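Local coordinates for PA14 domain-containing protein (Clostridium clariflavum, PDB 6QDI), which probably senses plant-biomass polysaccharides outside the cell through tandem calcium-binding PA14 domains, as part of a membrane-bound RsgI-type anti-sigma factor, at residues A[82-90]-A[109-118]; A[148-158]-A[287-295]. One frame throughout, in Å; residues are numbered along the deposited sequence. Where two conformers were deposited one is given.

Contact 1: A[82-90]-A[109-118]; sequences DKWDNLVGL and EYFNNTGNGF. With CA (calcium ion), chain D.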
loop_
_atom_site.group_PDB
_atom_site.type_symbol
_atom_site.label_atom_id
_atom_site.label_comp_id
_atom_site.label_asym_id
_atom_site.label_seq_id
_atom_site.Cartn_x
_atom_site.Cartn_y
_atom_site.Cartn_z
ATOM N N ASP A 82 -6.228 -16.714 9.036
ATOM C CA ASP A 82 -6.680 -16.051 7.800
ATOM C C ASP A 82 -7.814 -15.113 8.162
ATOM O O ASP A 82 -8.984 -15.503 8.179
ATOM C CB ASP A 82 -7.132 -17.102 6.789
ATOM C CG ASP A 82 -7.492 -16.510 5.434
ATOM O OD1 ASP A 82 -7.341 -15.268 5.260
ATOM O OD2 ASP A 82 -7.916 -17.269 4.536
ATOM N N LYS A 83 -7.450 -13.878 8.506
ATOM C CA LYS A 83 -8.386 -12.915 9.102
ATOM C C LYS A 83 -8.196 -11.534 8.487
ATOM O O LYS A 83 -7.971 -10.540 9.173
ATOM C CB LYS A 83 -8.254 -12.904 10.633
ATOM C CG LYS A 83 -8.662 -14.230 11.295
ATOM C CD LYS A 83 -10.168 -14.460 11.241
ATOM C CE LYS A 83 -10.452 -15.849 11.733
ATOM N NZ LYS A 83 -11.859 -16.196 11.669
ATOM N N TRP A 84 -8.332 -11.488 7.168
ATOM C CA TRP A 84 -8.052 -10.284 6.370
ATOM C C TRP A 84 -9.335 -9.486 6.235
ATOM O O TRP A 84 -9.960 -9.444 5.193
ATOM C CB TRP A 84 -7.482 -10.684 5.036
ATOM C CG TRP A 84 -6.818 -9.598 4.269
ATOM C CD1 TRP A 84 -7.263 -9.023 3.109
ATOM C CD2 TRP A 84 -5.561 -8.980 4.567
ATOM N NE1 TRP A 84 -6.350 -8.104 2.670
ATOM C CE2 TRP A 84 -5.299 -8.044 3.547
ATOM C CE3 TRP A 84 -4.625 -9.133 5.591
ATOM C CZ2 TRP A 84 -4.116 -7.294 3.497
ATOM C CZ3 TRP A 84 -3.471 -8.378 5.570
ATOM C CH2 TRP A 84 -3.211 -7.457 4.520
ATOM N N ASP A 85 -9.737 -8.854 7.330
ATOM C CA ASP A 85 -11.034 -8.180 7.370
ATOM C C ASP A 85 -10.965 -6.967 8.285
ATOM O O ASP A 85 -9.950 -6.721 8.950
ATOM C CB ASP A 85 -12.172 -9.156 7.707
ATOM C CG ASP A 85 -12.024 -9.736 9.083
ATOM O OD1 ASP A 85 -11.820 -8.971 10.052
ATOM O OD2 ASP A 85 -12.119 -10.983 9.200
ATOM N N ASN A 86 -12.070 -6.197 8.267
ATOM C CA ASN A 86 -12.118 -4.926 9.000
ATOM C C ASN A 86 -12.541 -5.004 10.411
ATOM O O ASN A 86 -12.669 -3.966 11.061
ATOM C CB ASN A 86 -12.987 -3.951 8.227
ATOM C CG ASN A 86 -12.306 -3.529 6.958
ATOM O OD1 ASN A 86 -11.311 -2.870 7.024
ATOM N ND2 ASN A 86 -12.772 -3.983 5.823
ATOM N N LEU A 87 -12.771 -6.197 10.929
ATOM C CA LEU A 87 -13.087 -6.319 12.307
ATOM C C LEU A 87 -11.803 -5.990 13.130
ATOM O O LEU A 87 -10.638 -5.785 12.613
ATOM C CB LEU A 87 -13.608 -7.723 12.599
ATOM C CG LEU A 87 -14.807 -8.184 11.776
ATOM C CD1 LEU A 87 -15.140 -9.633 12.097
ATOM C CD2 LEU A 87 -15.991 -7.260 12.064
ATOM N N VAL A 88 -12.021 -6.000 14.426
ATOM C CA VAL A 88 -10.944 -6.012 15.416
ATOM C C VAL A 88 -10.968 -7.385 16.051
ATOM O O VAL A 88 -12.017 -7.845 16.530
ATOM C CB VAL A 88 -11.144 -4.903 16.442
ATOM C CG1 VAL A 88 -10.129 -5.022 17.561
ATOM C CG2 VAL A 88 -11.045 -3.532 15.740
ATOM N N GLY A 89 -9.816 -8.063 16.033
ATOM C CA GLY A 89 -9.733 -9.436 16.521
ATOM C C GLY A 89 -8.831 -9.519 17.720
ATOM O O GLY A 89 -7.687 -9.129 17.689
ATOM N N LEU A 90 -9.338 -10.018 18.831
ATOM C CA LEU A 90 -8.532 -10.204 20.024
ATOM C C LEU A 90 -8.370 -11.734 20.271
ATOM O O LEU A 90 -7.285 -12.131 20.726
ATOM C CB LEU A 90 -9.141 -9.384 21.188
ATOM C CG LEU A 90 -9.312 -7.885 20.867
ATOM C CD1 LEU A 90 -10.118 -7.185 21.951
ATOM C CD2 LEU A 90 -7.970 -7.207 20.679
ATOM N N GLU A 109 1.088 -10.752 7.193
ATOM C CA GLU A 109 0.582 -9.582 6.499
ATOM C C GLU A 109 -0.488 -8.905 7.364
ATOM O O GLU A 109 -1.261 -9.586 8.041
ATOM C CB GLU A 109 0.022 -9.990 5.141
ATOM C CG GLU A 109 1.111 -10.396 4.179
ATOM C CD GLU A 109 0.667 -10.988 2.862
ATOM O OE1 GLU A 109 -0.544 -11.165 2.639
ATOM O OE2 GLU A 109 1.560 -11.201 2.014
ATOM N N TYR A 110 -0.513 -7.579 7.316
ATOM C CA TYR A 110 -1.335 -6.788 8.225
ATOM C C TYR A 110 -1.832 -5.536 7.501
ATOM O O TYR A 110 -1.083 -4.958 6.694
ATOM C CB TYR A 110 -0.438 -6.372 9.430
ATOM C CG TYR A 110 -1.017 -5.210 10.197
ATOM C CD1 TYR A 110 -2.021 -5.382 11.133
ATOM C CD2 TYR A 110 -0.644 -3.908 9.885
ATOM C CE1 TYR A 110 -2.620 -4.295 11.747
ATOM C CE2 TYR A 110 -1.267 -2.809 10.448
ATOM C CZ TYR A 110 -2.271 -3.009 11.377
ATOM O OH TYR A 110 -2.871 -1.914 11.938
ATOM N N PHE A 111 -3.031 -5.058 7.851
ATOM C CA PHE A 111 -3.451 -3.736 7.418
ATOM C C PHE A 111 -4.206 -2.971 8.458
ATOM O O PHE A 111 -4.931 -3.556 9.276
ATOM C CB PHE A 111 -4.237 -3.763 6.075
ATOM C CG PHE A 111 -5.662 -4.279 6.149
ATOM C CD1 PHE A 111 -6.724 -3.417 6.411
ATOM C CD2 PHE A 111 -5.955 -5.609 5.918
ATOM C CE1 PHE A 111 -8.025 -3.867 6.438
ATOM C CE2 PHE A 111 -7.269 -6.057 5.924
ATOM C CZ PHE A 111 -8.310 -5.210 6.190
ATOM N N ASN A 112 -4.115 -1.646 8.363
ATOM C CA ASN A 112 -4.985 -0.708 9.067
ATOM C C ASN A 112 -5.835 0.010 8.053
ATOM O O ASN A 112 -5.305 0.607 7.114
ATOM C CB ASN A 112 -4.225 0.285 9.914
ATOM C CG ASN A 112 -5.154 1.053 10.831
ATOM O OD1 ASN A 112 -6.236 0.564 11.117
ATOM N ND2 ASN A 112 -4.757 2.241 11.307
ATOM N N ASN A 113 -7.159 -0.008 8.251
ATOM C CA ASN A 113 -8.112 0.689 7.394
ATOM C C ASN A 113 -8.932 1.655 8.267
ATOM O O ASN A 113 -10.090 1.371 8.578
ATOM C CB ASN A 113 -9.004 -0.308 6.690
ATOM C CG ASN A 113 -9.969 0.337 5.716
ATOM O OD1 ASN A 113 -9.899 1.493 5.386
ATOM N ND2 ASN A 113 -10.862 -0.455 5.231
ATOM N N THR A 114 -8.291 2.772 8.613
ATOM C CA THR A 114 -8.780 3.867 9.485
ATOM C C THR A 114 -8.715 3.514 10.962
ATOM O O THR A 114 -8.711 2.341 11.374
ATOM C CB THR A 114 -10.189 4.393 9.151
ATOM O OG1 THR A 114 -11.220 3.514 9.619
ATOM C CG2 THR A 114 -10.333 4.668 7.670
ATOM N N GLY A 115 -8.678 4.557 11.772
ATOM C CA GLY A 115 -8.710 4.411 13.212
ATOM C C GLY A 115 -7.431 3.835 13.765
ATOM O O GLY A 115 -6.355 3.921 13.171
ATOM N N ASN A 116 -7.560 3.265 14.948
ATOM C CA ASN A 116 -6.451 2.646 15.630
ATOM C C ASN A 116 -5.847 1.549 14.742
ATOM O O ASN A 116 -6.553 0.876 13.986
ATOM C CB ASN A 116 -6.944 2.002 16.935
ATOM C CG ASN A 116 -5.844 1.824 17.993
ATOM O OD1 ASN A 116 -4.652 2.064 17.762
ATOM N ND2 ASN A 116 -6.267 1.359 19.167
ATOM N N GLY A 117 -4.548 1.334 14.909
ATOM C CA GLY A 117 -3.830 0.242 14.290
ATOM C C GLY A 117 -2.963 -0.443 15.332
ATOM O O GLY A 117 -2.223 0.220 16.029
ATOM N N PHE A 118 -3.081 -1.775 15.423
ATOM C CA PHE A 118 -2.232 -2.549 16.305
ATOM C C PHE A 118 -2.131 -3.981 15.783
ATOM O O PHE A 118 -3.052 -4.478 15.135
ATOM C CB PHE A 118 -2.681 -2.487 17.774
ATOM C CG PHE A 118 -4.109 -2.865 18.046
ATOM C CD1 PHE A 118 -4.506 -4.199 18.068
ATOM C CD2 PHE A 118 -5.026 -1.891 18.405
ATOM C CE1 PHE A 118 -5.819 -4.550 18.384
ATOM C CE2 PHE A 118 -6.329 -2.243 18.755
ATOM C CZ PHE A 118 -6.725 -3.551 18.729
HETATM CA CA CA D . -8.202 0.327 12.381
HETATM O O HOH W 1 -10.898 -3.318 3.976
#
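The amide nitrogen ND2 of Asn-113 reaches OD1 of Asn-86 at 3.0 Å, the one direct hydrogen bond across this contact; Asn-113 OD1 is hydrogen-bonded to Val-185 of the second PA14 domain. The donor sits above the carbonyl plane of Asn-86, and a water bridges the pair by accepting from Asn-86 ND2 at 2.7 Å and, weakly, from Asn-113 ND2. The same Asn-86 OD1 lies at the edge of the Phe-111 ring, 3.5 Å from CE1. On its other flank Phe-111 drives its CD2/CE2 edge into the face of Trp-84, an edge-to-face pair with centroids 4.6 Å apart and planes at 70°. The indole gets there because its CG stands anti to the backbone N (chi1 -164°), swinging the six-membered ring toward strand 104-113, where CZ3 abuts the backbone of Glu-109 and Tyr-110. Farther along, Val-88 CG1 meets Phe-118 CZ at 3.9 Å. Beyond Phe-111, the strand runs into a calcium loop: Asn-112 OD1, Thr-114 O and Asn-116 O bind the ion, and Asp-68 and Asn-69 complete the protein ligands. Asn-112 ND2 donates to Gly-115 O at 3.0 Å, nearly straight at 173°, which fixes the rotation of the metal-binding amide. Set between Trp-84 and Asn-86, Phe-111 probably steadies the strand that delivers this ligand to the calcium.

Contact 2: A[148-158]-A[287-295]; sequences SSIPGKGIGLF and VPQSCLYPR
Two torsions bring the key groups together: Ser-290 holds OG between its backbone N and carbonyl carbon (chi1 62°), where it donates to Ile-150 O at 2.8 Å, and Tyr-293 keeps CG anti to its carbonyl carbon (chi1 -64°), which brings its ring back against Gly-154. The CA of Gly-154 sits over the face of that ring, 3.7 Å from the Tyr-293 centroid, a CH-pi contact. The carbonyl O of Ser-290 receives Gly-154 N at 2.9 Å. Leu-292 O is gripped twice, by Gly-156 N along an almost straight bond (171°) and weakly by Ile-155 N. Apolar groups fill in around this polar seam. Ile-150 CG2 touches Cys-291 SG at 3.7 Å, Ile-155 CG1 rests on Pro-294 CD at 3.6 Å, and Leu-157 CG packs on Leu-292 CD2 at 4.0 Å. Strands 292-293 and 157-162 follow one another along the same edge of strand 198-207, where the chain enters and leaves the second PA14 domain. Backbone carbonyls satisfied by the serine hydroxyl and glycine N-H donors therefore tie the incoming linker to the C-terminal end of the chain.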
loop_
_atom_site.group_PDB
_atom_site.type_symbol
_atom_site.label_atom_id
_atom_site.label_comp_id
_atom_site.label_asym_id
_atom_site.label_seq_id
_atom_site.Cartn_x
_atom_site.Cartn_y
_atom_site.Cartn_z
ATOM N N SER A 148 10.813 1.236 -9.574
ATOM C CA SER A 148 10.978 1.213 -10.997
ATOM C C SER A 148 12.431 1.391 -11.440
ATOM O O SER A 148 13.189 2.159 -10.860
ATOM C CB SER A 148 10.187 2.357 -11.604
ATOM O OG SER A 148 10.360 2.476 -12.993
ATOM N N SER A 149 12.770 0.698 -12.520
ATOM C CA SER A 149 14.054 0.830 -13.190
ATOM C C SER A 149 14.114 1.996 -14.156
ATOM O O SER A 149 15.163 2.253 -14.743
ATOM C CB SER A 149 14.420 -0.459 -13.960
ATOM O OG SER A 149 13.551 -0.632 -15.061
ATOM N N ILE A 150 13.001 2.684 -14.389
ATOM C CA ILE A 150 12.969 3.719 -15.416
ATOM C C ILE A 150 13.652 4.962 -14.826
ATOM O O ILE A 150 13.213 5.492 -13.796
ATOM C CB ILE A 150 11.550 4.051 -15.861
ATOM C CG1 ILE A 150 10.822 2.814 -16.411
ATOM C CG2 ILE A 150 11.554 5.208 -16.840
ATOM C CD1 ILE A 150 9.355 3.043 -16.673
ATOM N N PRO A 151 14.736 5.451 -15.463
ATOM C CA PRO A 151 15.444 6.626 -14.913
ATOM C C PRO A 151 14.667 7.901 -15.225
ATOM O O PRO A 151 13.696 7.916 -15.993
ATOM C CB PRO A 151 16.802 6.564 -15.613
ATOM C CG PRO A 151 16.423 5.981 -16.946
ATOM C CD PRO A 151 15.354 4.972 -16.705
ATOM N N GLY A 152 15.117 8.976 -14.617
ATOM C CA GLY A 152 14.564 10.303 -14.900
ATOM C C GLY A 152 14.645 11.169 -13.658
ATOM O O GLY A 152 14.875 10.687 -12.563
ATOM N N LYS A 153 14.442 12.465 -13.862
ATOM C CA LYS A 153 14.610 13.487 -12.816
ATOM C C LYS A 153 13.303 13.929 -12.157
ATOM O O LYS A 153 13.304 14.889 -11.392
ATOM C CB LYS A 153 15.386 14.686 -13.397
ATOM C CG LYS A 153 16.754 14.361 -13.983
ATOM C CD LYS A 153 17.716 13.630 -13.060
ATOM C CE LYS A 153 19.037 13.154 -13.723
ATOM N NZ LYS A 153 19.956 12.380 -12.760
ATOM N N GLY A 154 12.215 13.190 -12.376
ATOM C CA GLY A 154 10.946 13.545 -11.814
ATOM C C GLY A 154 10.864 13.441 -10.295
ATOM O O GLY A 154 11.600 12.682 -9.681
ATOM N N ILE A 155 9.945 14.224 -9.737
ATOM C CA ILE A 155 9.666 14.214 -8.310
ATOM C C ILE A 155 8.231 13.944 -7.934
ATOM O O ILE A 155 7.932 13.824 -6.730
ATOM C CB ILE A 155 10.142 15.547 -7.641
ATOM C CG1 ILE A 155 9.378 16.758 -8.160
ATOM C CG2 ILE A 155 11.663 15.673 -7.829
ATOM C CD1 ILE A 155 9.712 18.025 -7.390
ATOM N N GLY A 156 7.322 13.818 -8.907
ATOM C CA GLY A 156 5.906 13.568 -8.613
ATOM C C GLY A 156 5.016 14.580 -9.296
ATOM O O GLY A 156 5.460 15.454 -10.038
ATOM N N LEU A 157 3.705 14.439 -9.039
ATOM C CA LEU A 157 2.711 15.377 -9.523
ATOM C C LEU A 157 2.232 16.274 -8.402
ATOM O O LEU A 157 2.187 15.879 -7.235
ATOM C CB LEU A 157 1.490 14.662 -10.149
ATOM C CG LEU A 157 1.775 13.883 -11.435
ATOM C CD1 LEU A 157 0.525 13.145 -11.880
ATOM C CD2 LEU A 157 2.313 14.742 -12.560
ATOM N N PHE A 158 1.808 17.494 -8.770
ATOM C CA PHE A 158 1.165 18.367 -7.795
ATOM C C PHE A 158 -0.222 17.831 -7.443
ATOM O O PHE A 158 -0.949 17.394 -8.320
ATOM C CB PHE A 158 1.016 19.733 -8.441
ATOM C CG PHE A 158 0.766 20.797 -7.481
ATOM C CD1 PHE A 158 1.838 21.284 -6.687
ATOM C CD2 PHE A 158 -0.500 21.247 -7.213
ATOM C CE1 PHE A 158 1.610 22.242 -5.718
ATOM C CE2 PHE A 158 -0.737 22.226 -6.262
ATOM C CZ PHE A 158 0.329 22.723 -5.527
ATOM N N VAL A 287 2.962 4.567 -13.257
ATOM C CA VAL A 287 3.853 5.564 -13.845
ATOM C C VAL A 287 4.792 6.066 -12.746
ATOM O O VAL A 287 4.329 6.496 -11.696
ATOM C CB VAL A 287 3.061 6.734 -14.463
ATOM C CG1 VAL A 287 4.022 7.741 -15.100
ATOM C CG2 VAL A 287 2.092 6.238 -15.509
ATOM N N PRO A 288 6.109 6.000 -12.934
ATOM C CA PRO A 288 7.002 6.201 -11.807
ATOM C C PRO A 288 7.311 7.671 -11.530
ATOM O O PRO A 288 7.232 8.520 -12.430
ATOM C CB PRO A 288 8.283 5.478 -12.253
ATOM C CG PRO A 288 8.279 5.719 -13.754
ATOM C CD PRO A 288 6.824 5.587 -14.159
ATOM N N GLN A 289 7.725 7.922 -10.304
ATOM C CA GLN A 289 8.128 9.246 -9.877
ATOM C C GLN A 289 9.148 9.864 -10.833
ATOM O O GLN A 289 9.104 11.061 -11.097
ATOM C CB GLN A 289 8.689 9.149 -8.462
ATOM C CG GLN A 289 9.123 10.481 -7.864
ATOM C CD GLN A 289 9.610 10.316 -6.455
ATOM O OE1 GLN A 289 10.266 9.326 -6.153
ATOM N NE2 GLN A 289 9.333 11.273 -5.595
ATOM N N SER A 290 10.081 9.045 -11.320
ATOM C CA SER A 290 11.131 9.543 -12.173
ATOM C C SER A 290 10.636 10.224 -13.428
ATOM O O SER A 290 11.393 10.992 -14.028
ATOM C CB SER A 290 12.043 8.368 -12.561
ATOM O OG SER A 290 11.294 7.421 -13.287
ATOM N N CYS A 291 9.404 9.928 -13.853
ATOM C CA CYS A 291 8.822 10.540 -15.035
ATOM C C CYS A 291 7.714 11.546 -14.767
ATOM O O CYS A 291 7.108 12.045 -15.717
ATOM C CB CYS A 291 8.325 9.442 -15.964
ATOM S SG CYS A 291 9.656 8.411 -16.643
ATOM N N LEU A 292 7.464 11.892 -13.484
ATOM C CA LEU A 292 6.398 12.789 -13.106
ATOM C C LEU A 292 6.989 14.096 -12.586
ATOM O O LEU A 292 7.891 14.091 -11.738
ATOM C CB LEU A 292 5.554 12.156 -12.003
ATOM C CG LEU A 292 4.797 10.883 -12.418
ATOM C CD1 LEU A 292 4.133 10.250 -11.195
ATOM C CD2 LEU A 292 3.815 11.139 -13.538
ATOM N N TYR A 293 6.443 15.223 -13.089
ATOM C CA TYR A 293 6.872 16.534 -12.646
ATOM C C TYR A 293 5.684 17.393 -12.322
ATOM O O TYR A 293 4.645 17.325 -12.997
ATOM C CB TYR A 293 7.681 17.231 -13.756
ATOM C CG TYR A 293 8.958 16.551 -14.126
ATOM C CD1 TYR A 293 8.959 15.416 -14.947
ATOM C CD2 TYR A 293 10.177 16.999 -13.674
ATOM C CE1 TYR A 293 10.139 14.784 -15.304
ATOM C CE2 TYR A 293 11.350 16.378 -14.047
ATOM C CZ TYR A 293 11.341 15.293 -14.879
ATOM O OH TYR A 293 12.526 14.711 -15.259
ATOM N N PRO A 294 5.812 18.282 -11.320
ATOM C CA PRO A 294 4.677 19.122 -10.951
ATOM C C PRO A 294 4.492 20.330 -11.856
ATOM O O PRO A 294 3.439 20.939 -11.836
ATOM C CB PRO A 294 4.988 19.546 -9.513
ATOM C CG PRO A 294 6.442 19.430 -9.415
ATOM C CD PRO A 294 6.871 18.300 -10.294
ATOM N N ARG A 295 5.546 20.703 -12.589
ATOM C CA ARG A 295 5.544 21.863 -13.506
ATOM C C ARG A 295 6.333 21.513 -14.752
ATOM O O ARG A 295 6.977 20.449 -14.813
ATOM C CB ARG A 295 6.222 23.067 -12.855
ATOM C CG ARG A 295 5.503 23.625 -11.691
ATOM C CD ARG A 295 4.231 24.336 -12.150
ATOM N NE ARG A 295 3.841 25.257 -11.135
ATOM C CZ ARG A 295 4.331 26.498 -10.950
ATOM N NH1 ARG A 295 3.878 27.206 -9.928
ATOM N NH2 ARG A 295 5.169 27.052 -11.805
ATOM O OXT ARG A 295 6.298 22.323 -15.722
#

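The two contacts follow one another along the chain, contact 1 closing before contact 2 opens. Their centres are 32 Å apart and their nearest atoms about 19 Å, on opposite sides of the chain's centre. No sheet is common to them: 82-90 with 109-118 belongs to the first PA14 domain, on strands 78-83, 88-89, 104-113 and 117-125, whereas 148-158 with 287-295 joins the start and finish of the second, around strands 157-162 and 292-293. One lies at a calcium loop and the other at the junction where the interdomain linker enters the second domain. The loop of contact 1 also touches that second domain, Asn-113 meeting Val-185 and Thr-114 meeting Gln-194, while contact 2 closes its ends.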